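Local atomic coordinates of VAO-type flavoprotein oxidase VAO615 (Myceliophthora thermophila, PDB entry 6F72), a protein that carries a bicovalently bound FAD and is probably an oxidoreductase whose reduced flavin reacts rapidly with molecular oxygen, although its substrate is unknown. Residues F453-K458 and A468-M473; D273-L278 and P459-S464; F410-S415 and G480-D485; Y342-N347 and S446-D451; R29-D34 and T568-R573. One frame throughout, in Å; residues are numbered along the deposited sequence.

Contacts 1, 3 and 4 all reach one antiparallel sheet, through its strands 339-344, 448-452, 472-480 and 412-419. Contacts 3 and 4 have centres about 15 Å apart and nearest atoms about 5 Å apart. Contact 2 continues the loop that begins in contact 1 and lays it against helix 272-278; the two touch where Arg470 NH2 lies 3.2 Å from His460 NE2. The side chain of Trp469 comes within about 6 Å of the FAD and those of Phe410 and Tyr449 within about 8 Å, while that of Ala277 is farther off, at about 12 Å. Contact 5 joins the two chain ends, its centre about 42 Å from that of contact 1, and the other four lie within the loop it closes.

Contact 1 of 5, residues F453-K458 and A468-M473; sequences FSVADK and AWRTGM
Phe453 meets Trp469 with the tip of its ring, CZ lying 3.6 Å from CE3 of the indole. The two planes are inclined at 45°. Trp469 CZ3 lies over one face of the phenyl ring and Met473 O over the opposite one, and Phe453 N donates to this same oxygen at 3.0 Å. An alanine in place of Phe453 would probably leave a gap between Trp469 and the Gly472 backbone and let the indole shift. Gly472 suits the place where the chain leaves the helix, because a CB would clash with Ala468 O. Farther along, Val455 sets CG2 against Trp469 O, while its own carbonyl O accepts from Arg470 NH1 at 3.0 Å. Arg470 NH2 forms a salt bridge with Asp249. A water joins Phe453 O to Gly472 O. Strands 448-452 and 472-480 are thus linked as antiparallel neighbours by a long excursion ending in a one-turn helix, in the large antiparallel sheet expected of a VAO-type substrate domain.

Contact 2 of 5, residues D273-L278 and P459-S464; sequences DLYWAL and PHPANS
Trp276 O is gripped twice by Ser464: the hydroxyl OG donates at 2.9 Å, and the backbone N adds a weak bond at 3.2 Å. Serine suits the place because its small CB also settles on the indole, 3.5 Å from the centroid of the six-membered ring and 3° off its normal, a CH-pi contact. The Asn463-Ser464 peptide lies over the same broad ring system. The indole also makes a cation-pi contact with Arg538. A valine in place of Trp276 removes the ring under Ser464 CB, and would probably open a gap there and leave Arg538 without its aromatic partner. Beside it, Tyr275 turns a ring edge to Ala462 O, 3.4 Å from CE1, and its OH lies against Pro461 CG. The phenol OH is hydrogen-bonded to Val251 O, and a water links it to Asn463 ND2, which also binds Asp249. Chemically, one sound and one weak bond to a helix carbonyl hold Ser464, while Trp276 and Tyr275 give the loop aromatic surfaces to pack on.

Contact 3 of 5, residues F410-S415 and G480-D485; sequences FPFTNS and GSWDWD
Phe412 and Gly480 form an antiparallel hydrogen-bonded pair where the outermost strand 412-419 meets strand 472-480, at one edge of the seven-stranded sheet. The backbone bonds are unequal: Gly480 N donates to Phe412 O at 2.8 Å and almost straight, whereas Phe412 N reaches Gly480 O at 3.3 Å. Glycine suits this closeness, since a CB at this position would clash with Phe412 CB. Apolar packing continues the contact beyond the pair. Phe410 places CD1 3.5 Å from Ser481 CA, and Pro411 CG rests against Trp482 CB on one side while lying over a face of the Phe412 ring. The rigid proline thus fills the place between two aromatic groups without offering an N-H. Among the rings themselves, Phe412 and Trp482 meet rim to rim with planes 18° apart and CZ 3.6 Å from CE3 of the indole. Arg494 and Asp495 of helix 488-508 pack against Phe412, and Ser481 O accepts from Arg494. Thr413 OG1 donates back to Phe410 O, just before the strand, at 2.9 Å. Beyond the bridge, Trp482 NE1 sits 3.1 Å above the Trp484 ring plane, over its centre.

Contact 4 of 5, residues Y342-N347 and S446-D451; sequences YSVGNN and SPFYCD
Tyr342 and Cys450 form an antiparallel hydrogen-bonded pair of strands 339-344 and 448-452, in the middle of a seven-stranded sheet. Backbone bonds run both ways between them, Cys450 N to Tyr342 O at 2.8 Å, and the Val344-Phe448 pair repeats the pattern. On the face that these four residues share, Cys450 CB lies over the Tyr342 ring, 3.6 Å from its centroid, as a CH-pi contact. Val344 CB likewise lies over the Phe448 ring; a branched aliphatic residue suits a place beside a flat aromatic. Phe436, on helix 426-439, covers this face, while Cys450 SG is tied to Cys476 of the next strand by a disulfide. On the other face Ser343 CB meets Tyr449 CE1 at 4.0 Å. Ser343 OG also lies 3.4 Å from Pro447 CB, just ahead of strand 448-452 and after a cis peptide bond, and a water joins Val344 O to Ser446 OG. The regular pairing and covering helix are consistent with the antiparallel sheet of a VAO-type substrate domain.

Contact 5 of 5, residues R29-D34 and T568-R573; sequences RVLPGD and TGRLCR
Asp34 and Arg570 form an end-on salt bridge that ties a type II beta turn near the N-terminus to the residue just before the last strand. The tips meet with carboxylate and guanidinium planes 19° apart: Arg570 NH2 donates to Asp34 OD1 at 2.9 Å and NH1 to OD2 at 2.6 Å, both on syn lone pairs. Asp34 OD2 also accepts from Leu31 N, at 2.8 Å from above the carboxylate plane. Two donors thus hold this oxygen, which would probably stabilise its charge. Arg570 NH1 reaches Arg29 O as well, so arginine suits a place that needs several in-plane N-H groups. Leu31 CD1 covers one guanidinium face, 3.7 Å above its centre. Gly33 fits its turn position, at whose backbone angles any CB would collide with the carbonyl O of Pro32. Next to the bridge, Arg29 N donates to Leu571 O at 2.8 Å, and Arg29 CG packs on Leu571 CB. With the Cys28-Cys572 disulfide alongside, this is a junction of chain termini, closed by a covalent link, a salt bridge and a backbone bond.

Contact 1 of 5, residues F453-K458 and A468-M473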
# COMPACT_ATOMS: atom_id res chain seq x y z
N PHE A 453 2.33 -8.80 14.13
CA PHE A 453 3.12 -7.69 14.67
C PHE A 453 2.68 -7.30 16.08
O PHE A 453 1.51 -7.49 16.44
CB PHE A 453 3.00 -6.45 13.76
CG PHE A 453 1.59 -5.97 13.59
CD1 PHE A 453 1.03 -5.05 14.49
CD2 PHE A 453 0.80 -6.44 12.55
CE1 PHE A 453 -0.28 -4.62 14.36
CE2 PHE A 453 -0.51 -6.01 12.41
CZ PHE A 453 -1.05 -5.10 13.30
N SER A 454 3.61 -6.75 16.85
CA SER A 454 3.31 -6.01 18.07
C SER A 454 3.94 -4.62 17.94
O SER A 454 5.16 -4.50 17.85
CB SER A 454 3.83 -6.76 19.29
OG SER A 454 3.54 -6.04 20.47
N VAL A 455 3.11 -3.58 17.90
CA VAL A 455 3.59 -2.20 17.67
C VAL A 455 3.17 -1.22 18.79
O VAL A 455 3.14 0.01 18.58
CB VAL A 455 3.17 -1.66 16.27
CG1 VAL A 455 3.81 -2.46 15.13
CG2 VAL A 455 1.66 -1.59 16.12
N ALA A 456 2.84 -1.76 19.96
CA ALA A 456 2.51 -0.93 21.11
C ALA A 456 3.78 -0.67 21.93
O ALA A 456 4.72 -1.47 21.91
CB ALA A 456 1.44 -1.60 21.96
N ASP A 457 3.80 0.48 22.61
CA ASP A 457 4.82 0.80 23.65
C ASP A 457 6.29 0.86 23.16
O ASP A 457 7.24 0.54 23.89
CB ASP A 457 4.66 -0.11 24.89
CG ASP A 457 3.23 -0.11 25.43
OD1 ASP A 457 2.69 0.98 25.72
OD2 ASP A 457 2.65 -1.21 25.56
N LYS A 458 6.43 1.27 21.91
CA LYS A 458 7.72 1.67 21.35
C LYS A 458 7.70 3.18 21.21
O LYS A 458 6.64 3.77 20.96
CB LYS A 458 7.91 1.05 19.99
CG LYS A 458 8.06 -0.45 20.01
CD LYS A 458 7.81 -0.97 18.61
CE LYS A 458 8.34 -2.37 18.50
NZ LYS A 458 7.39 -3.36 19.09
N ALA A 468 -6.26 0.96 16.60
CA ALA A 468 -6.35 -0.50 16.39
C ALA A 468 -4.98 -1.11 16.10
O ALA A 468 -4.71 -2.24 16.48
CB ALA A 468 -7.34 -0.84 15.28
N TRP A 469 -4.10 -0.34 15.45
CA TRP A 469 -2.71 -0.77 15.29
C TRP A 469 -2.04 -1.14 16.62
O TRP A 469 -1.32 -2.13 16.69
CB TRP A 469 -1.90 0.30 14.58
CG TRP A 469 -2.11 0.38 13.09
CD1 TRP A 469 -2.80 1.34 12.41
CD2 TRP A 469 -1.60 -0.52 12.09
NE1 TRP A 469 -2.74 1.11 11.05
CE2 TRP A 469 -2.02 -0.03 10.83
CE3 TRP A 469 -0.84 -1.70 12.14
CZ2 TRP A 469 -1.71 -0.69 9.62
CZ3 TRP A 469 -0.52 -2.35 10.94
CH2 TRP A 469 -0.96 -1.84 9.69
N ARG A 470 -2.28 -0.37 17.68
CA ARG A 470 -1.63 -0.63 18.98
C ARG A 470 -2.16 -1.90 19.68
O ARG A 470 -1.39 -2.64 20.31
CB ARG A 470 -1.71 0.58 19.93
CG ARG A 470 -1.33 1.92 19.29
CD ARG A 470 0.11 1.93 18.78
NE ARG A 470 0.42 3.19 18.11
CZ ARG A 470 1.45 3.38 17.29
NH1 ARG A 470 2.30 2.40 17.02
NH2 ARG A 470 1.63 4.58 16.74
N THR A 471 -3.46 -2.13 19.57
CA THR A 471 -4.07 -3.35 20.13
C THR A 471 -4.03 -4.53 19.15
O THR A 471 -4.15 -5.69 19.56
CB THR A 471 -5.50 -3.08 20.63
OG1 THR A 471 -6.27 -2.51 19.58
CG2 THR A 471 -5.51 -2.12 21.83
N GLY A 472 -3.84 -4.24 17.86
CA GLY A 472 -3.79 -5.26 16.80
C GLY A 472 -2.63 -6.22 16.91
O GLY A 472 -1.55 -5.85 17.39
N MET A 473 -2.87 -7.46 16.47
CA MET A 473 -1.84 -8.49 16.37
C MET A 473 -1.69 -9.02 14.93
O MET A 473 -0.58 -9.36 14.50
CB MET A 473 -2.14 -9.62 17.36
CG MET A 473 -0.94 -10.50 17.67
SD MET A 473 -1.15 -11.87 18.82
CE MET A 473 -2.04 -13.04 17.82
O HOH W 1 0.18 -7.53 18.90
O HOH W 2 0.36 -4.72 20.67
O HOH W 3 0.17 -3.91 18.15

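Contact 2 of 5, residues D273-L278 and P459-S464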
# COMPACT_ATOMS: atom_id res chain seq x y z
N ASP A 273 0.90 19.69 13.21
CA ASP A 273 -0.43 19.19 12.93
C ASP A 273 -0.46 18.54 11.54
O ASP A 273 -1.09 17.48 11.37
CB ASP A 273 -1.49 20.29 13.11
CG ASP A 273 -1.25 21.53 12.25
OD1 ASP A 273 -0.16 21.70 11.64
OD2 ASP A 273 -2.17 22.37 12.18
N LEU A 274 0.24 19.14 10.57
CA LEU A 274 0.46 18.52 9.27
C LEU A 274 1.32 17.27 9.37
O LEU A 274 1.01 16.25 8.71
CB LEU A 274 1.01 19.51 8.22
CG LEU A 274 1.16 19.06 6.75
CD1 LEU A 274 -0.15 18.66 6.06
CD2 LEU A 274 1.85 20.13 5.93
N TYR A 275 2.36 17.31 10.20
CA TYR A 275 3.22 16.13 10.43
C TYR A 275 2.37 14.95 10.95
O TYR A 275 2.57 13.80 10.53
CB TYR A 275 4.41 16.45 11.38
CG TYR A 275 5.09 15.19 11.89
CD1 TYR A 275 4.61 14.54 13.05
CD2 TYR A 275 6.16 14.61 11.21
CE1 TYR A 275 5.19 13.36 13.50
CE2 TYR A 275 6.75 13.43 11.66
CZ TYR A 275 6.26 12.81 12.80
OH TYR A 275 6.81 11.64 13.27
N TRP A 276 1.46 15.26 11.88
CA TRP A 276 0.57 14.30 12.53
C TRP A 276 -0.36 13.59 11.50
O TRP A 276 -0.40 12.35 11.44
CB TRP A 276 -0.22 15.03 13.63
CG TRP A 276 -1.17 14.17 14.42
CD1 TRP A 276 -0.87 13.45 15.54
CD2 TRP A 276 -2.57 14.00 14.17
NE1 TRP A 276 -2.01 12.80 16.00
CE2 TRP A 276 -3.06 13.12 15.19
CE3 TRP A 276 -3.46 14.48 13.20
CZ2 TRP A 276 -4.41 12.72 15.25
CZ3 TRP A 276 -4.81 14.07 13.26
CH2 TRP A 276 -5.26 13.19 14.28
N ALA A 277 -1.07 14.40 10.70
CA ALA A 277 -1.95 13.97 9.61
C ALA A 277 -1.24 13.14 8.56
O ALA A 277 -1.75 12.10 8.17
CB ALA A 277 -2.65 15.16 8.96
N LEU A 278 -0.06 13.59 8.11
CA LEU A 278 0.72 12.86 7.11
C LEU A 278 1.29 11.52 7.60
O LEU A 278 1.56 10.63 6.78
CB LEU A 278 1.84 13.73 6.51
CG LEU A 278 1.49 14.83 5.50
CD1 LEU A 278 2.70 15.74 5.36
CD2 LEU A 278 1.08 14.29 4.13
N PRO A 459 8.87 3.82 21.38
CA PRO A 459 8.86 5.28 21.30
C PRO A 459 8.73 5.73 19.85
O PRO A 459 9.41 5.19 18.98
CB PRO A 459 10.23 5.68 21.88
CG PRO A 459 10.86 4.41 22.40
CD PRO A 459 10.23 3.30 21.63
N HIS A 460 7.83 6.67 19.61
CA HIS A 460 7.66 7.32 18.32
C HIS A 460 7.02 8.67 18.64
O HIS A 460 6.41 8.80 19.69
CB HIS A 460 6.73 6.48 17.40
CG HIS A 460 5.35 6.31 17.97
ND1 HIS A 460 4.35 7.24 17.78
CD2 HIS A 460 4.83 5.36 18.78
CE1 HIS A 460 3.27 6.86 18.44
NE2 HIS A 460 3.53 5.72 19.04
N PRO A 461 7.15 9.68 17.75
CA PRO A 461 6.37 10.91 17.95
C PRO A 461 4.87 10.68 17.82
O PRO A 461 4.44 9.70 17.18
CB PRO A 461 6.83 11.80 16.78
CG PRO A 461 8.17 11.27 16.40
CD PRO A 461 8.05 9.79 16.58
N ALA A 462 4.08 11.60 18.40
CA ALA A 462 2.64 11.63 18.18
C ALA A 462 2.33 11.60 16.67
O ALA A 462 2.95 12.32 15.88
CB ALA A 462 2.02 12.85 18.82
N ASN A 463 1.39 10.73 16.29
CA ASN A 463 0.94 10.61 14.90
C ASN A 463 -0.54 10.18 14.86
O ASN A 463 -1.13 9.93 15.91
CB ASN A 463 1.87 9.73 14.06
CG ASN A 463 1.95 8.30 14.54
OD1 ASN A 463 0.92 7.65 14.77
ND2 ASN A 463 3.16 7.77 14.65
N SER A 464 -1.12 10.16 13.66
CA SER A 464 -2.56 9.88 13.48
C SER A 464 -2.90 8.40 13.22
O SER A 464 -4.06 8.06 12.94
CB SER A 464 -3.15 10.78 12.40
OG SER A 464 -2.60 10.49 11.10
O HOH W 4 5.45 9.20 13.84

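Contact 3 of 5, residues F410-S415 and G480-D485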
# COMPACT_ATOMS: atom_id res chain seq x y z
N PHE A 410 -3.56 -8.35 -6.89
CA PHE A 410 -4.96 -8.70 -6.74
C PHE A 410 -5.75 -7.41 -6.48
O PHE A 410 -5.57 -6.78 -5.44
CB PHE A 410 -5.15 -9.66 -5.57
CG PHE A 410 -4.30 -10.89 -5.62
CD1 PHE A 410 -4.43 -11.82 -6.65
CD2 PHE A 410 -3.39 -11.17 -4.59
CE1 PHE A 410 -3.65 -12.98 -6.67
CE2 PHE A 410 -2.62 -12.33 -4.59
CZ PHE A 410 -2.75 -13.24 -5.64
N PRO A 411 -6.62 -7.00 -7.42
CA PRO A 411 -7.34 -5.71 -7.38
C PRO A 411 -8.55 -5.64 -6.44
O PRO A 411 -9.21 -4.59 -6.35
CB PRO A 411 -7.81 -5.55 -8.82
CG PRO A 411 -8.00 -6.95 -9.30
CD PRO A 411 -6.90 -7.74 -8.67
N PHE A 412 -8.86 -6.76 -5.79
CA PHE A 412 -9.95 -6.84 -4.82
C PHE A 412 -9.37 -7.20 -3.44
O PHE A 412 -9.74 -8.23 -2.84
CB PHE A 412 -11.04 -7.83 -5.27
CG PHE A 412 -11.44 -7.68 -6.72
CD1 PHE A 412 -12.20 -6.58 -7.14
CD2 PHE A 412 -11.05 -8.63 -7.66
CE1 PHE A 412 -12.56 -6.44 -8.48
CE2 PHE A 412 -11.41 -8.49 -9.00
CZ PHE A 412 -12.18 -7.41 -9.41
N THR A 413 -8.48 -6.33 -2.95
CA THR A 413 -7.79 -6.54 -1.68
C THR A 413 -8.64 -5.93 -0.57
O THR A 413 -9.08 -4.78 -0.66
CB THR A 413 -6.35 -5.95 -1.70
OG1 THR A 413 -5.52 -6.71 -2.59
CG2 THR A 413 -5.70 -5.98 -0.31
N ASN A 414 -8.90 -6.73 0.45
CA ASN A 414 -9.57 -6.26 1.67
C ASN A 414 -8.65 -6.53 2.85
O ASN A 414 -7.63 -7.20 2.69
CB ASN A 414 -10.91 -6.97 1.82
CG ASN A 414 -11.72 -6.92 0.55
OD1 ASN A 414 -12.35 -5.91 0.22
ND2 ASN A 414 -11.68 -8.02 -0.21
N SER A 415 -9.00 -6.00 4.03
CA SER A 415 -8.17 -6.18 5.20
C SER A 415 -8.92 -6.07 6.51
O SER A 415 -9.94 -5.37 6.64
CB SER A 415 -6.99 -5.18 5.22
OG SER A 415 -7.49 -3.85 5.27
N GLY A 480 -8.89 -10.74 -3.78
CA GLY A 480 -9.49 -11.33 -4.97
C GLY A 480 -8.66 -11.06 -6.20
O GLY A 480 -8.30 -9.91 -6.50
N SER A 481 -8.33 -12.15 -6.90
CA SER A 481 -7.61 -12.07 -8.17
C SER A 481 -8.50 -11.54 -9.27
O SER A 481 -9.73 -11.61 -9.19
CB SER A 481 -7.03 -13.44 -8.53
OG SER A 481 -8.02 -14.44 -8.37
N TRP A 482 -7.87 -10.97 -10.29
CA TRP A 482 -8.55 -10.60 -11.53
C TRP A 482 -8.56 -11.81 -12.46
O TRP A 482 -7.68 -12.68 -12.38
CB TRP A 482 -7.83 -9.43 -12.16
CG TRP A 482 -8.47 -8.85 -13.36
CD1 TRP A 482 -8.18 -9.14 -14.66
CD2 TRP A 482 -9.52 -7.87 -13.39
NE1 TRP A 482 -8.97 -8.40 -15.49
CE2 TRP A 482 -9.80 -7.60 -14.75
CE3 TRP A 482 -10.24 -7.18 -12.40
CZ2 TRP A 482 -10.77 -6.68 -15.16
CZ3 TRP A 482 -11.21 -6.25 -12.81
CH2 TRP A 482 -11.46 -6.01 -14.18
N ASP A 483 -9.55 -11.87 -13.34
CA ASP A 483 -9.67 -12.99 -14.27
C ASP A 483 -9.94 -12.44 -15.66
O ASP A 483 -11.04 -11.95 -15.96
CB ASP A 483 -10.76 -13.98 -13.82
CG ASP A 483 -10.84 -15.22 -14.69
OD1 ASP A 483 -10.09 -15.38 -15.69
OD2 ASP A 483 -11.70 -16.06 -14.37
N TRP A 484 -8.92 -12.54 -16.51
CA TRP A 484 -8.99 -12.04 -17.88
C TRP A 484 -9.92 -12.84 -18.82
O TRP A 484 -10.28 -12.34 -19.89
CB TRP A 484 -7.58 -11.89 -18.46
CG TRP A 484 -6.84 -10.71 -17.88
CD1 TRP A 484 -5.74 -10.75 -17.09
CD2 TRP A 484 -7.18 -9.32 -18.04
NE1 TRP A 484 -5.34 -9.47 -16.75
CE2 TRP A 484 -6.21 -8.57 -17.32
CE3 TRP A 484 -8.18 -8.63 -18.75
CZ2 TRP A 484 -6.22 -7.17 -17.27
CZ3 TRP A 484 -8.20 -7.24 -18.70
CH2 TRP A 484 -7.22 -6.52 -17.95
N ASP A 485 -10.30 -14.06 -18.42
CA ASP A 485 -11.30 -14.87 -19.15
C ASP A 485 -12.75 -14.55 -18.78
O ASP A 485 -13.68 -14.94 -19.50
CB ASP A 485 -11.09 -16.35 -18.90
CG ASP A 485 -9.78 -16.86 -19.42
OD1 ASP A 485 -9.18 -16.24 -20.32
OD2 ASP A 485 -9.34 -17.92 -18.94

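Contact 4 of 5, residues Y342-N347 and S446-D451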
# COMPACT_ATOMS: atom_id res chain seq x y z
N TYR A 342 2.48 -14.90 6.62
CA TYR A 342 1.99 -16.22 6.28
C TYR A 342 0.80 -16.24 5.31
O TYR A 342 0.07 -15.26 5.19
CB TYR A 342 1.70 -17.06 7.52
CG TYR A 342 0.68 -16.48 8.47
CD1 TYR A 342 1.05 -15.52 9.40
CD2 TYR A 342 -0.64 -16.93 8.45
CE1 TYR A 342 0.12 -14.98 10.28
CE2 TYR A 342 -1.58 -16.41 9.34
CZ TYR A 342 -1.18 -15.43 10.25
OH TYR A 342 -2.07 -14.88 11.12
N SER A 343 0.66 -17.38 4.63
CA SER A 343 -0.44 -17.66 3.72
C SER A 343 -1.40 -18.62 4.40
O SER A 343 -0.99 -19.67 4.91
CB SER A 343 0.10 -18.28 2.44
OG SER A 343 -0.93 -18.46 1.49
N VAL A 344 -2.67 -18.24 4.45
CA VAL A 344 -3.71 -19.08 5.03
C VAL A 344 -4.51 -19.70 3.87
O VAL A 344 -5.27 -19.00 3.20
CB VAL A 344 -4.66 -18.30 5.98
CG1 VAL A 344 -5.70 -19.22 6.62
CG2 VAL A 344 -3.90 -17.56 7.07
N GLY A 345 -4.33 -21.00 3.65
CA GLY A 345 -5.16 -21.73 2.68
C GLY A 345 -6.18 -22.63 3.35
O GLY A 345 -6.14 -22.83 4.56
N ASN A 346 -7.09 -23.17 2.54
CA ASN A 346 -8.16 -24.08 2.98
C ASN A 346 -7.64 -25.39 3.58
O ASN A 346 -8.35 -26.04 4.36
CB ASN A 346 -9.11 -24.37 1.79
CG ASN A 346 -10.44 -24.99 2.22
OD1 ASN A 346 -11.00 -24.65 3.27
ND2 ASN A 346 -10.95 -25.92 1.39
N ASN A 347 -6.42 -25.78 3.22
CA ASN A 347 -5.84 -27.07 3.62
C ASN A 347 -4.41 -26.95 4.15
O ASN A 347 -3.90 -27.90 4.76
CB ASN A 347 -5.87 -28.07 2.45
CG ASN A 347 -7.22 -28.15 1.76
OD1 ASN A 347 -7.42 -27.53 0.72
ND2 ASN A 347 -8.15 -28.90 2.36
N SER A 446 -8.90 -17.08 -1.81
CA SER A 446 -8.13 -18.08 -1.05
C SER A 446 -6.97 -18.62 -1.92
O SER A 446 -7.18 -18.79 -3.11
CB SER A 446 -9.05 -19.21 -0.60
OG SER A 446 -8.34 -20.28 0.01
N PRO A 447 -5.76 -18.83 -1.38
CA PRO A 447 -5.36 -18.43 -0.01
C PRO A 447 -5.25 -16.92 0.13
O PRO A 447 -5.45 -16.18 -0.85
CB PRO A 447 -3.98 -19.08 0.16
CG PRO A 447 -3.48 -19.32 -1.23
CD PRO A 447 -4.69 -19.57 -2.08
N PHE A 448 -4.96 -16.46 1.34
CA PHE A 448 -4.70 -15.04 1.59
C PHE A 448 -3.59 -14.86 2.60
O PHE A 448 -3.31 -15.76 3.41
CB PHE A 448 -5.97 -14.30 2.01
CG PHE A 448 -6.57 -14.79 3.31
CD1 PHE A 448 -7.51 -15.84 3.31
CD2 PHE A 448 -6.23 -14.21 4.52
CE1 PHE A 448 -8.06 -16.30 4.50
CE2 PHE A 448 -6.78 -14.66 5.72
CZ PHE A 448 -7.70 -15.71 5.70
N TYR A 449 -2.94 -13.70 2.54
CA TYR A 449 -1.81 -13.41 3.39
C TYR A 449 -2.22 -12.71 4.68
O TYR A 449 -3.15 -11.89 4.70
CB TYR A 449 -0.77 -12.57 2.66
CG TYR A 449 -0.10 -13.32 1.53
CD1 TYR A 449 0.90 -14.28 1.79
CD2 TYR A 449 -0.46 -13.06 0.19
CE1 TYR A 449 1.53 -14.96 0.75
CE2 TYR A 449 0.17 -13.74 -0.86
CZ TYR A 449 1.15 -14.69 -0.57
OH TYR A 449 1.76 -15.37 -1.60
N CYS A 450 -1.51 -13.07 5.74
CA CYS A 450 -1.56 -12.33 6.98
C CYS A 450 -0.17 -11.92 7.41
O CYS A 450 0.81 -12.64 7.18
CB CYS A 450 -2.16 -13.15 8.10
SG CYS A 450 -3.86 -13.60 7.84
N ASP A 451 -0.10 -10.76 8.05
CA ASP A 451 1.08 -10.39 8.78
C ASP A 451 0.76 -10.29 10.26
O ASP A 451 -0.37 -10.00 10.63
CB ASP A 451 1.65 -9.09 8.27
CG ASP A 451 3.06 -9.25 7.78
OD1 ASP A 451 3.19 -9.60 6.58
OD2 ASP A 451 4.00 -9.05 8.60
O HOH W 5 -7.84 -19.24 2.54
O HOH W 6 -6.98 -22.50 -0.11

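Contact 5 of 5, residues R29-D34 and T568-R573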
# COMPACT_ATOMS: atom_id res chain seq x y z
N ARG A 29 -15.23 19.73 -11.81
CA ARG A 29 -13.94 19.68 -12.50
C ARG A 29 -14.17 19.45 -13.99
O ARG A 29 -15.08 18.70 -14.38
CB ARG A 29 -13.06 18.55 -11.97
CG ARG A 29 -12.57 18.72 -10.54
CD ARG A 29 -11.77 20.00 -10.36
NE ARG A 29 -11.13 20.02 -9.06
CZ ARG A 29 -10.66 21.11 -8.47
NH1 ARG A 29 -10.75 22.29 -9.06
NH2 ARG A 29 -10.09 21.01 -7.27
N VAL A 30 -13.36 20.11 -14.82
CA VAL A 30 -13.48 20.01 -16.28
C VAL A 30 -12.93 18.68 -16.82
O VAL A 30 -11.96 18.12 -16.29
CB VAL A 30 -12.84 21.22 -17.03
CG1 VAL A 30 -13.59 22.51 -16.74
CG2 VAL A 30 -11.35 21.35 -16.73
N LEU A 31 -13.57 18.19 -17.89
CA LEU A 31 -13.21 16.92 -18.52
C LEU A 31 -12.82 17.12 -19.98
O LEU A 31 -13.25 18.11 -20.59
CB LEU A 31 -14.37 15.92 -18.40
CG LEU A 31 -14.67 15.32 -17.01
CD1 LEU A 31 -15.74 14.24 -17.13
CD2 LEU A 31 -13.42 14.74 -16.35
N PRO A 32 -11.98 16.21 -20.55
CA PRO A 32 -11.71 16.34 -22.00
C PRO A 32 -13.03 16.27 -22.75
O PRO A 32 -13.90 15.44 -22.42
CB PRO A 32 -10.83 15.12 -22.31
CG PRO A 32 -10.24 14.73 -21.00
CD PRO A 32 -11.28 15.05 -19.97
N GLY A 33 -13.21 17.18 -23.70
CA GLY A 33 -14.47 17.34 -24.43
C GLY A 33 -15.24 18.59 -24.03
O GLY A 33 -16.00 19.12 -24.84
N ASP A 34 -15.06 19.04 -22.78
CA ASP A 34 -15.72 20.26 -22.29
C ASP A 34 -15.26 21.50 -23.04
O ASP A 34 -14.08 21.60 -23.42
CB ASP A 34 -15.43 20.47 -20.80
CG ASP A 34 -16.05 19.40 -19.91
OD1 ASP A 34 -16.69 18.47 -20.44
OD2 ASP A 34 -15.90 19.52 -18.66
N THR A 568 -20.44 9.42 -15.08
CA THR A 568 -19.40 9.51 -16.10
C THR A 568 -18.00 9.54 -15.47
O THR A 568 -17.00 9.33 -16.16
CB THR A 568 -19.62 10.75 -17.00
OG1 THR A 568 -19.09 11.93 -16.36
CG2 THR A 568 -21.10 10.98 -17.31
N GLY A 569 -17.92 9.81 -14.16
CA GLY A 569 -16.65 9.87 -13.44
C GLY A 569 -16.14 11.27 -13.13
O GLY A 569 -15.03 11.43 -12.60
N ARG A 570 -16.94 12.28 -13.47
CA ARG A 570 -16.65 13.69 -13.21
C ARG A 570 -16.73 14.03 -11.72
O ARG A 570 -17.66 13.61 -11.01
CB ARG A 570 -17.63 14.58 -13.98
CG ARG A 570 -17.23 16.05 -14.05
CD ARG A 570 -18.37 16.89 -14.62
NE ARG A 570 -18.57 16.70 -16.06
CZ ARG A 570 -17.83 17.28 -17.01
NH1 ARG A 570 -16.82 18.08 -16.68
NH2 ARG A 570 -18.10 17.05 -18.29
N LEU A 571 -15.76 14.82 -11.26
CA LEU A 571 -15.76 15.32 -9.89
C LEU A 571 -16.58 16.59 -9.80
O LEU A 571 -16.32 17.56 -10.51
CB LEU A 571 -14.32 15.53 -9.43
CG LEU A 571 -13.80 14.57 -8.36
CD1 LEU A 571 -13.75 13.12 -8.83
CD2 LEU A 571 -12.42 15.05 -7.90
N CYS A 572 -17.62 16.56 -8.96
CA CYS A 572 -18.47 17.73 -8.73
C CYS A 572 -18.64 18.02 -7.23
O CYS A 572 -18.63 17.10 -6.40
CB CYS A 572 -19.84 17.56 -9.38
SG CYS A 572 -19.83 17.41 -11.18
N ARG A 573 -18.76 19.30 -6.88
CA ARG A 573 -18.87 19.70 -5.47
C ARG A 573 -20.18 19.22 -4.87
O ARG A 573 -21.27 19.53 -5.38
CB ARG A 573 -18.67 21.21 -5.29
CG ARG A 573 -17.20 21.61 -5.34
CD ARG A 573 -16.91 23.00 -4.80
NE ARG A 573 -15.46 23.21 -4.73
CZ ARG A 573 -14.72 23.15 -3.62
NH1 ARG A 573 -15.26 22.91 -2.43
NH2 ARG A 573 -13.41 23.34 -3.70